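Local coordinates for hydrazine synthase alpha subunit (Candidatus Kuenenia stuttgartiensis, PDB 5C2V), which catalyses, within the hydrazine synthase complex, the condensation of hydroxylamine made in the gamma subunit with ammonia to give hydrazine, using c-type haem, at the trimethyl glycine site and the interface of chains A and B. Coordinates in Å, arbitrary orientation; residue numbers count along the deposited sequence, not the author numbering. Chains: chain A, Hydrazine synthase alpha subunit; chain B, Hydrazine synthase gamma subunit.

Contact 1: the trimethyl glycine site. Residues chain A 56, 58, 74, 76-77, 98, 380. With BET (trimethyl glycine), chain C.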
ATOM      1  N   GLY A  56       9.351  -1.034  38.307  1.00 74.96           N
ATOM      2  CA  GLY A  56       9.782  -2.194  39.065  1.00 67.81           C
ATOM      3  C   GLY A  56      11.029  -2.865  38.513  1.00 74.34           C
ATOM      4  O   GLY A  56      11.531  -3.824  39.097  1.00 78.18           O
ATOM      5  N   ARG A  58      15.054  -3.342  37.238  1.00 66.07           N
ATOM      6  CA  ARG A  58      16.353  -3.080  37.844  1.00 64.68           C
ATOM      7  C   ARG A  58      17.488  -3.293  36.846  1.00 70.80           C
ATOM      8  O   ARG A  58      17.322  -3.980  35.839  1.00 70.98           O
ATOM      9  CB  ARG A  58      16.560  -3.974  39.066  1.00 65.95           C
ATOM     10  CG  ARG A  58      16.628  -5.456  38.736  1.00 70.69           C
ATOM     11  CD  ARG A  58      16.730  -6.296  39.996  1.00 70.75           C
ATOM     12  NE  ARG A  58      16.882  -7.716  39.694  1.00 60.98           N
ATOM     13  CZ  ARG A  58      16.911  -8.675  40.614  1.00 61.77           C
ATOM     14  NH1 ARG A  58      16.793  -8.367  41.899  1.00 63.34           N
ATOM     15  NH2 ARG A  58      17.054  -9.942  40.249  1.00 58.32           N
ATOM     16  N   ASN A  74      19.472  -1.073  43.571  1.00 83.83           N
ATOM     17  CA  ASN A  74      18.580  -1.352  44.704  1.00 81.88           C
ATOM     18  C   ASN A  74      17.944  -0.120  45.361  1.00 73.22           C
ATOM     19  O   ASN A  74      16.878  -0.222  45.967  1.00 69.35           O
ATOM     20  CB  ASN A  74      19.340  -2.137  45.781  1.00 74.23           C
ATOM     21  CG  ASN A  74      19.205  -3.639  45.622  1.00 87.11           C
ATOM     22  OD1 ASN A  74      18.133  -4.149  45.294  1.00 89.35           O
ATOM     23  ND2 ASN A  74      20.295  -4.359  45.863  1.00 83.39           N
ATOM     24  N   PHE A  76      16.847   2.357  43.674  1.00 74.39           N
ATOM     25  CA  PHE A  76      15.928   2.922  42.688  1.00 78.96           C
ATOM     26  C   PHE A  76      14.623   2.139  42.597  1.00 74.26           C
ATOM     27  O   PHE A  76      14.622   0.909  42.611  1.00 65.63           O
ATOM     28  CB  PHE A  76      16.587   2.975  41.308  1.00 73.74           C
ATOM     29  CG  PHE A  76      17.575   4.091  41.151  1.00 79.07           C
ATOM     30  CD1 PHE A  76      17.159   5.345  40.734  1.00 82.25           C
ATOM     31  CD2 PHE A  76      18.918   3.889  41.414  1.00 76.99           C
ATOM     32  CE1 PHE A  76      18.065   6.378  40.586  1.00 72.28           C
ATOM     33  CE2 PHE A  76      19.829   4.917  41.268  1.00 85.59           C
ATOM     34  CZ  PHE A  76      19.402   6.163  40.853  1.00 69.51           C
ATOM     35  N   ALA A  77      13.513   2.865  42.499  1.00 78.72           N
ATOM     36  CA  ALA A  77      12.211   2.246  42.296  1.00 69.46           C
ATOM     37  C   ALA A  77      12.147   1.619  40.909  1.00 77.85           C
ATOM     38  O   ALA A  77      11.614   0.523  40.736  1.00 73.61           O
ATOM     39  CB  ALA A  77      11.098   3.265  42.476  1.00 60.25           C
ATOM     40  N   LYS A  98      13.539   5.844  44.654  1.00 85.98           N
ATOM     41  CA  LYS A  98      12.527   5.598  45.676  1.00 69.14           C
ATOM     42  C   LYS A  98      12.151   6.881  46.412  1.00 69.00           C
ATOM     43  O   LYS A  98      11.053   6.995  46.956  1.00 79.30           O
ATOM     44  CB  LYS A  98      13.019   4.546  46.672  1.00 60.33           C
ATOM     45  CG  LYS A  98      13.247   3.174  46.056  1.00 68.34           C
ATOM     46  CD  LYS A  98      13.681   2.158  47.100  1.00 66.29           C
ATOM     47  CE  LYS A  98      13.812   0.770  46.493  1.00 50.52           C
ATOM     48  NZ  LYS A  98      14.238  -0.245  47.497  1.00 57.10           N
ATOM     49  N   TRP A 380      12.176 -13.094  35.622  1.00 75.49           N
ATOM     50  CA  TRP A 380      12.446 -11.775  35.068  1.00 64.23           C
ATOM     51  C   TRP A 380      12.502 -11.797  33.547  1.00 56.13           C
ATOM     52  O   TRP A 380      12.874 -12.803  32.940  1.00 44.07           O
ATOM     53  CB  TRP A 380      13.763 -11.217  35.615  1.00 63.48           C
ATOM     54  CG  TRP A 380      13.744 -10.919  37.080  1.00 59.20           C
ATOM     55  CD1 TRP A 380      14.164 -11.736  38.088  1.00 58.16           C
ATOM     56  CD2 TRP A 380      13.287  -9.714  37.705  1.00 62.44           C
ATOM     57  NE1 TRP A 380      13.995 -11.116  39.303  1.00 66.91           N
ATOM     58  CE2 TRP A 380      13.457  -9.873  39.095  1.00 56.27           C
ATOM     59  CE3 TRP A 380      12.748  -8.516  37.225  1.00 55.33           C
ATOM     60  CZ2 TRP A 380      13.109  -8.880  40.009  1.00 53.48           C
ATOM     61  CZ3 TRP A 380      12.403  -7.532  38.134  1.00 62.44           C
ATOM     62  CH2 TRP A 380      12.584  -7.720  39.510  1.00 52.57           C
TER
HETATM   63  N   BET C 908      13.701  -3.235  43.311  1.00 67.33           N
HETATM   64  CA  BET C 908      13.272  -4.596  42.773  1.00 72.61           C
HETATM   65  C   BET C 908      14.162  -5.764  43.464  1.00 72.01           C
HETATM   66  O   BET C 908      13.898  -5.958  44.678  1.00 77.57           O
HETATM   67  OXT BET C 908      14.982  -6.314  42.696  1.00 72.83           O
HETATM   68  C1  BET C 908      13.310  -2.147  42.328  1.00 66.05           C
HETATM   69  C2  BET C 908      15.217  -3.171  43.506  1.00 62.16           C
HETATM   70  C3  BET C 908      12.976  -2.919  44.609  1.00 69.98           C
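A:Arg58 and A:Trp380 lie flat against each other beside the carboxylate of trimethyl glycine (BET). The indole meets one face of the guanidinium with its six-membered-ring rim: A:Trp380 CZ2 stands over the centre of the planar group, while A:Arg58 NE lies 3.9 Å above the indole plane, offset toward the rim. A:Arg58 begins in the crowded position, CG between the backbone N and the carbonyl carbon (chi1 65°), then runs extended to NE, which carries its tip along the ligand. A:Arg58 NH1 makes a salt bridge and hydrogen bond to the carboxylate oxygen BET OXT at 2.9 Å; the bond is bent, 131° at the hydrogen, and OXT is tilted 33° out of the guanidinium plane. A:Trp380 CZ2 stays 4.2 Å from BET OXT. At the opposite end, the quaternary ammonium meets oxygens through its methyls: backbone A:Phe76 O lies 3.3 Å from BET C1, and amide oxygen A:Asn74 OD1 3.6 Å from BET C2. These oxygens are compatible with a cation. A:Lys98 NZ, 4.1 Å from BET C3, may offset that favourable charge, though it is turned to A:Asn74 O. To this backbone oxygen A:Lys98 NZ donates a hydrogen bond of 3.1 Å, nearly along the C=O axis, and probably braces the segment lining the methyl end. The pocket belongs to the N-terminal domain that includes the six-bladed beta-propeller; betaine may come from purification or crystallisation, and the structure alone shows no catalytic role for it.

Contact 2: the interface of chains A and B. Residues chain A 142, 144, 156, 200; chain B 25, 27-28, 31.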
ATOM      1  N   ARG A 142      41.380  23.541  28.375  1.00 59.32           N
ATOM      2  CA  ARG A 142      41.415  24.954  28.743  1.00 64.98           C
ATOM      3  C   ARG A 142      40.301  25.748  28.068  1.00 61.02           C
ATOM      4  O   ARG A 142      39.930  25.476  26.925  1.00 63.09           O
ATOM      5  CB  ARG A 142      42.776  25.565  28.395  1.00 68.95           C
ATOM      6  CG  ARG A 142      43.186  25.393  26.942  1.00 55.96           C
ATOM      7  CD  ARG A 142      44.461  26.162  26.633  1.00 50.46           C
ATOM      8  NE  ARG A 142      44.958  25.872  25.291  1.00 61.80           N
ATOM      9  CZ  ARG A 142      45.973  26.508  24.717  1.00 63.68           C
ATOM     10  NH1 ARG A 142      46.603  27.479  25.365  1.00 83.30           N
ATOM     11  NH2 ARG A 142      46.358  26.177  23.492  1.00 52.72           N
ATOM     12  N   ILE A 144      38.986  29.290  26.551  1.00 62.16           N
ATOM     13  CA  ILE A 144      39.529  30.495  25.931  1.00 55.08           C
ATOM     14  C   ILE A 144      38.423  31.310  25.270  1.00 55.09           C
ATOM     15  O   ILE A 144      37.546  30.746  24.613  1.00 70.09           O
ATOM     16  CB  ILE A 144      40.598  30.147  24.866  1.00 55.96           C
ATOM     17  CG1 ILE A 144      41.750  29.360  25.490  1.00 58.16           C
ATOM     18  CG2 ILE A 144      41.120  31.403  24.177  1.00 44.35           C
ATOM     19  CD1 ILE A 144      42.838  28.992  24.505  1.00 50.29           C
ATOM     20  N   GLU A 156      43.020  33.022  27.815  1.00 55.46           N
ATOM     21  CA  GLU A 156      42.683  31.851  28.606  1.00 60.02           C
ATOM     22  C   GLU A 156      41.939  32.243  29.871  1.00 71.77           C
ATOM     23  O   GLU A 156      42.388  33.119  30.611  1.00 76.32           O
ATOM     24  CB  GLU A 156      43.952  31.085  28.998  1.00 58.25           C
ATOM     25  CG  GLU A 156      44.959  30.836  27.888  1.00 64.37           C
ATOM     26  CD  GLU A 156      45.924  29.717  28.244  1.00 83.06           C
ATOM     27  OE1 GLU A 156      45.622  28.956  29.189  1.00 84.19           O
ATOM     28  OE2 GLU A 156      46.988  29.608  27.598  1.00 75.90           O
ATOM     29  N   ARG A 200      33.983  25.645  26.895  1.00 42.76           N
ATOM     30  CA  ARG A 200      35.291  25.279  26.365  1.00 43.00           C
ATOM     31  C   ARG A 200      35.273  25.241  24.838  1.00 47.74           C
ATOM     32  O   ARG A 200      36.212  25.701  24.184  1.00 59.67           O
ATOM     33  CB  ARG A 200      35.738  23.928  26.928  1.00 54.34           C
ATOM     34  CG  ARG A 200      36.737  23.184  26.053  1.00 37.70           C
ATOM     35  CD  ARG A 200      37.297  21.958  26.758  1.00 50.73           C
ATOM     36  NE  ARG A 200      37.987  21.062  25.834  1.00 53.24           N
ATOM     37  CZ  ARG A 200      39.233  21.237  25.406  1.00 66.94           C
ATOM     38  NH1 ARG A 200      39.937  22.285  25.813  1.00 55.83           N
ATOM     39  NH2 ARG A 200      39.775  20.366  24.565  1.00 55.67           N
TER
ATOM     40  N   THR B  25      40.012  23.328  20.066  1.00 52.07           N
ATOM     41  CA  THR B  25      38.775  24.090  19.958  1.00 45.60           C
ATOM     42  C   THR B  25      39.003  25.241  18.983  1.00 52.04           C
ATOM     43  O   THR B  25      40.143  25.651  18.764  1.00 60.50           O
ATOM     44  CB  THR B  25      38.307  24.639  21.317  1.00 48.30           C
ATOM     45  OG1 THR B  25      39.150  25.725  21.716  1.00 61.92           O
ATOM     46  CG2 THR B  25      38.342  23.548  22.376  1.00 47.98           C
ATOM     47  N   PRO B  27      38.238  28.416  19.457  1.00 49.97           N
ATOM     48  CA  PRO B  27      38.948  29.507  20.138  1.00 61.90           C
ATOM     49  C   PRO B  27      40.445  29.243  20.290  1.00 54.65           C
ATOM     50  O   PRO B  27      41.234  30.186  20.230  1.00 51.64           O
ATOM     51  CB  PRO B  27      38.269  29.562  21.509  1.00 56.97           C
ATOM     52  CG  PRO B  27      36.904  29.051  21.263  1.00 47.71           C
ATOM     53  CD  PRO B  27      37.068  27.969  20.238  1.00 48.56           C
ATOM     54  N   GLU B  28      40.825  27.983  20.486  1.00 41.17           N
ATOM     55  CA  GLU B  28      42.236  27.618  20.572  1.00 51.35           C
ATOM     56  C   GLU B  28      42.943  27.840  19.237  1.00 59.15           C
ATOM     57  O   GLU B  28      44.125  28.182  19.201  1.00 63.32           O
ATOM     58  CB  GLU B  28      42.398  26.161  21.013  1.00 49.19           C
ATOM     59  CG  GLU B  28      42.215  25.932  22.504  1.00 41.21           C
ATOM     60  CD  GLU B  28      42.369  24.473  22.889  1.00 60.84           C
ATOM     61  OE1 GLU B  28      41.873  23.603  22.141  1.00 68.66           O
ATOM     62  OE2 GLU B  28      42.990  24.193  23.936  1.00 51.20           O
ATOM     63  N   PHE B  31      43.416  31.328  18.903  1.00 67.96           N
ATOM     64  CA  PHE B  31      44.397  31.700  19.914  1.00 60.03           C
ATOM     65  C   PHE B  31      45.814  31.699  19.352  1.00 60.94           C
ATOM     66  O   PHE B  31      46.713  32.311  19.928  1.00 56.12           O
ATOM     67  CB  PHE B  31      44.315  30.766  21.123  1.00 54.01           C
ATOM     68  CG  PHE B  31      45.234  31.150  22.249  1.00 61.52           C
ATOM     69  CD1 PHE B  31      44.936  32.229  23.065  1.00 67.77           C
ATOM     70  CD2 PHE B  31      46.396  30.436  22.489  1.00 66.68           C
ATOM     71  CE1 PHE B  31      45.780  32.588  24.102  1.00 60.61           C
ATOM     72  CE2 PHE B  31      47.243  30.788  23.525  1.00 68.73           C
ATOM     73  CZ  PHE B  31      46.935  31.865  24.331  1.00 53.83           C
TER
HETATM   74  O   HOH W   1      39.396  26.146  24.262  1.00 51.22           O
HETATM   75  O   HOH W   2      43.113  22.332  25.913  1.00 52.97           O
HETATM   76  O   HOH W   3      45.490  23.577  23.317  1.00 57.18           O
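A Thr-x-x-Glu capping box at the N-terminus of gamma-subunit helix 26-30 faces strand 140-146 of the alpha subunit's N-terminal domain. B:Thr25 OG1 accepts the backbone N of B:Glu28, and B:Glu28 OE1 accepts the backbone N of B:Thr25 at 2.8 Å through its anti lone pair, so the N-cap residue B:Thr25 helps fix the carboxylate's rotation. A:Arg142 crosses B:Glu28 obliquely, CG in the crowded position between backbone N and carbonyl carbon (chi1 55°) and the chain extended to NE. A:Arg142 NE gives B:Glu28 OE2 a salt-bridged hydrogen bond of 2.9 Å, in the guanidinium plane, 156° at the hydrogen and on the anti lone pair. B:Glu28 OE2 also holds water 2 and water 3, their oxygens at 2.7 Å and 2.6 Å; water 2 meets A:Arg142 N and A:Arg200 NH1, water 3 meets A:Arg142 NH2. A:Arg142 NH1 pairs with A:Glu156 OE2, a salt bridge with a weak hydrogen bond that may share the charge. A:Ile144 CD1 lies between one face of that guanidinium and one face of the B:Phe31 ring, 3.9 Å from B:Phe31 CG. B:Phe31 CE2 meets A:Arg142 NH1 at 3.8 Å, ring and guanidinium planes 71° apart. B:Thr25 CG2 stands over the A:Arg200 guanidinium, 3.9 Å from A:Arg200 CZ. Water 1 joins B:Thr25 OG1 to the carbonyl oxygens of A:Arg142 and A:Arg200. Ion pair, waters and apolar wedge hold alpha to gamma within the heterotrimer.

Contact 3: the interface of chains A and B. Residues chain A 396-398, 400; chain B 130-131, 135-136, 138.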
ATOM      1  N   TRP A 396      34.044  14.456  17.248  1.00 55.64           N
ATOM      2  CA  TRP A 396      33.035  15.438  17.624  1.00 50.78           C
ATOM      3  C   TRP A 396      33.019  16.597  16.634  1.00 45.87           C
ATOM      4  O   TRP A 396      34.065  17.125  16.255  1.00 45.04           O
ATOM      5  CB  TRP A 396      33.264  15.944  19.051  1.00 49.61           C
ATOM      6  CG  TRP A 396      34.519  16.736  19.256  1.00 51.78           C
ATOM      7  CD1 TRP A 396      35.769  16.245  19.501  1.00 47.47           C
ATOM      8  CD2 TRP A 396      34.641  18.163  19.260  1.00 46.73           C
ATOM      9  NE1 TRP A 396      36.663  17.277  19.645  1.00 57.09           N
ATOM     10  CE2 TRP A 396      35.995  18.467  19.503  1.00 56.91           C
ATOM     11  CE3 TRP A 396      33.737  19.214  19.077  1.00 41.49           C
ATOM     12  CZ2 TRP A 396      36.467  19.776  19.566  1.00 46.70           C
ATOM     13  CZ3 TRP A 396      34.208  20.513  19.139  1.00 50.74           C
ATOM     14  CH2 TRP A 396      35.561  20.783  19.382  1.00 50.72           C
ATOM     15  N   ILE A 397      31.818  16.982  16.218  1.00 51.64           N
ATOM     16  CA  ILE A 397      31.639  17.985  15.176  1.00 40.93           C
ATOM     17  C   ILE A 397      31.474  19.380  15.771  1.00 54.45           C
ATOM     18  O   ILE A 397      30.851  19.546  16.821  1.00 46.27           O
ATOM     19  CB  ILE A 397      30.415  17.653  14.295  1.00 44.03           C
ATOM     20  CG1 ILE A 397      30.419  16.172  13.914  1.00 42.53           C
ATOM     21  CG2 ILE A 397      30.387  18.527  13.048  1.00 45.72           C
ATOM     22  CD1 ILE A 397      31.615  15.756  13.083  1.00 37.26           C
ATOM     23  N   ASN A 398      32.046  20.376  15.101  1.00 45.54           N
ATOM     24  CA  ASN A 398      31.942  21.763  15.541  1.00 51.67           C
ATOM     25  C   ASN A 398      30.498  22.248  15.612  1.00 43.61           C
ATOM     26  O   ASN A 398      29.706  22.004  14.702  1.00 58.27           O
ATOM     27  CB  ASN A 398      32.747  22.675  14.614  1.00 43.53           C
ATOM     28  CG  ASN A 398      34.241  22.540  14.819  1.00 56.34           C
ATOM     29  OD1 ASN A 398      34.805  23.113  15.752  1.00 39.61           O
ATOM     30  ND2 ASN A 398      34.894  21.781  13.946  1.00 46.22           N
ATOM     31  N   PHE A 400      27.866  25.488  15.975  1.00 53.37           N
ATOM     32  CA  PHE A 400      27.721  26.924  15.784  1.00 38.08           C
ATOM     33  C   PHE A 400      26.606  27.534  16.636  1.00 37.17           C
ATOM     34  O   PHE A 400      26.283  28.713  16.490  1.00 49.14           O
ATOM     35  CB  PHE A 400      27.514  27.230  14.302  1.00 44.28           C
ATOM     36  CG  PHE A 400      28.767  27.074  13.489  1.00 35.56           C
ATOM     37  CD1 PHE A 400      29.108  25.850  12.939  1.00 40.02           C
ATOM     38  CD2 PHE A 400      29.621  28.147  13.304  1.00 41.74           C
ATOM     39  CE1 PHE A 400      30.271  25.705  12.202  1.00 31.25           C
ATOM     40  CE2 PHE A 400      30.784  28.010  12.570  1.00 56.70           C
ATOM     41  CZ  PHE A 400      31.109  26.788  12.019  1.00 57.68           C
TER
ATOM     42  N   PRO B 130      38.708  22.495   9.128  1.00 49.28           N
ATOM     43  CA  PRO B 130      37.888  21.375   9.605  1.00 43.01           C
ATOM     44  C   PRO B 130      36.466  21.766  10.003  1.00 43.41           C
ATOM     45  O   PRO B 130      35.549  20.992   9.749  1.00 45.85           O
ATOM     46  CB  PRO B 130      38.664  20.874  10.824  1.00 37.06           C
ATOM     47  CG  PRO B 130      40.070  21.169  10.494  1.00 45.80           C
ATOM     48  CD  PRO B 130      40.041  22.484   9.761  1.00 59.36           C
ATOM     49  N   GLY B 131      36.283  22.922  10.631  1.00 49.16           N
ATOM     50  CA  GLY B 131      34.943  23.341  10.999  1.00 40.45           C
ATOM     51  C   GLY B 131      34.218  24.227  10.002  1.00 43.39           C
ATOM     52  O   GLY B 131      32.988  24.216   9.947  1.00 55.49           O
ATOM     53  N   ARG B 135      33.967  20.343   7.522  1.00 47.17           N
ATOM     54  CA  ARG B 135      32.920  19.982   8.479  1.00 42.95           C
ATOM     55  C   ARG B 135      33.252  18.666   9.175  1.00 40.72           C
ATOM     56  O   ARG B 135      32.396  17.794   9.325  1.00 44.16           O
ATOM     57  CB  ARG B 135      31.556  19.896   7.792  1.00 37.82           C
ATOM     58  CG  ARG B 135      31.253  21.065   6.870  1.00 40.39           C
ATOM     59  CD  ARG B 135      31.308  22.398   7.602  1.00 36.36           C
ATOM     60  NE  ARG B 135      30.938  23.510   6.728  1.00 32.18           N
ATOM     61  CZ  ARG B 135      30.686  24.745   7.149  1.00 38.02           C
ATOM     62  NH1 ARG B 135      30.761  25.036   8.441  1.00 31.70           N
ATOM     63  NH2 ARG B 135      30.354  25.689   6.279  1.00 34.92           N
ATOM     64  N   SER B 136      34.507  18.533   9.596  1.00 33.93           N
ATOM     65  CA  SER B 136      34.973  17.340  10.293  1.00 35.54           C
ATOM     66  C   SER B 136      35.658  17.718  11.605  1.00 41.72           C
ATOM     67  O   SER B 136      35.639  18.880  12.011  1.00 40.76           O
ATOM     68  CB  SER B 136      35.926  16.535   9.408  1.00 39.90           C
ATOM     69  OG  SER B 136      36.283  15.309  10.022  1.00 39.03           O
ATOM     70  N   ASN B 138      38.292  18.764  14.391  1.00 52.60           N
ATOM     71  CA  ASN B 138      39.399  19.712  14.391  1.00 42.03           C
ATOM     72  C   ASN B 138      40.755  19.032  14.546  1.00 47.32           C
ATOM     73  O   ASN B 138      40.850  17.922  15.069  1.00 46.68           O
ATOM     74  CB  ASN B 138      39.218  20.744  15.505  1.00 41.36           C
ATOM     75  CG  ASN B 138      38.086  21.712  15.230  1.00 44.61           C
ATOM     76  OD1 ASN B 138      37.775  22.009  14.077  1.00 54.99           O
ATOM     77  ND2 ASN B 138      37.467  22.214  16.292  1.00 41.68           N
TER
HETATM   78  O   HOH W   4      33.211  20.023  12.104  1.00 36.13           O
HETATM   79  O   HOH W   5      36.067  19.156  16.229  1.00 44.33           O
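Two asparagines, A:Asn398 from an alpha-subunit loop and B:Asn138 from a loop of the dihaem cytochrome c gamma subunit, pair their amides across the heterotrimer interface. Direct hydrogen bonds run both ways, with the side chains tip to tip and their planes turned 46°. B:Asn138 ND2 gives to A:Asn398 OD1 at 2.9 Å, in the carbonyl plane and on a lone pair. In return A:Asn398 ND2 gives to B:Asn138 OD1 at 2.9 Å, but from 45° above that carbonyl plane; consistent with the twist between the planes, this donor is not on a lone pair. Within chain B, B:Arg135 NH1, on a chain bent at chi2, donates to B:Gly131 O at 2.8 Å, a bent bond (121° at the hydrogen) that secures the carbonyl at the end of helix 129-132.

Water adds two bridges. Water 4 is bound by A:Asn398 through its backbone N and ND2, and lies 2.7 Å from the backbone O of B:Ser136. Water 5 links A:Trp396 O to the backbone N of B:Asn138, its oxygen 2.9 Å from each, and sits over the centre of the indole face.

Among the van der Waals contacts, A:Phe400 turns its CE1-CZ edge to chain B, with B:Gly131 O in the ring plane, 3.8 Å from A:Phe400 CZ. That CZ lies at the edge of the B:Arg135 guanidinium, in its plane; the two planes are steeply inclined, an edge contact and not a stack.

Contact 2 and contact 3 belong to one alpha-gamma interface, their C-alpha centres about 15 Å apart, yet they share no residue: strands 140-146 and 154-161 and helix 196-201 of chain A meet helix 26-30 of chain B and the residues flanking it in the former, whereas loops around A:Asn398 and B:Asn138, with helix 129-132, meet in the latter. A charged patch and a neutral amide patch thus tie two separate stretches of each chain together, which should fix the relative orientation of the subunits. Contact 1 lies remote, about 43 Å from contact 2 and 40 Å from contact 3 between C-alpha centres, and takes no part in this interface.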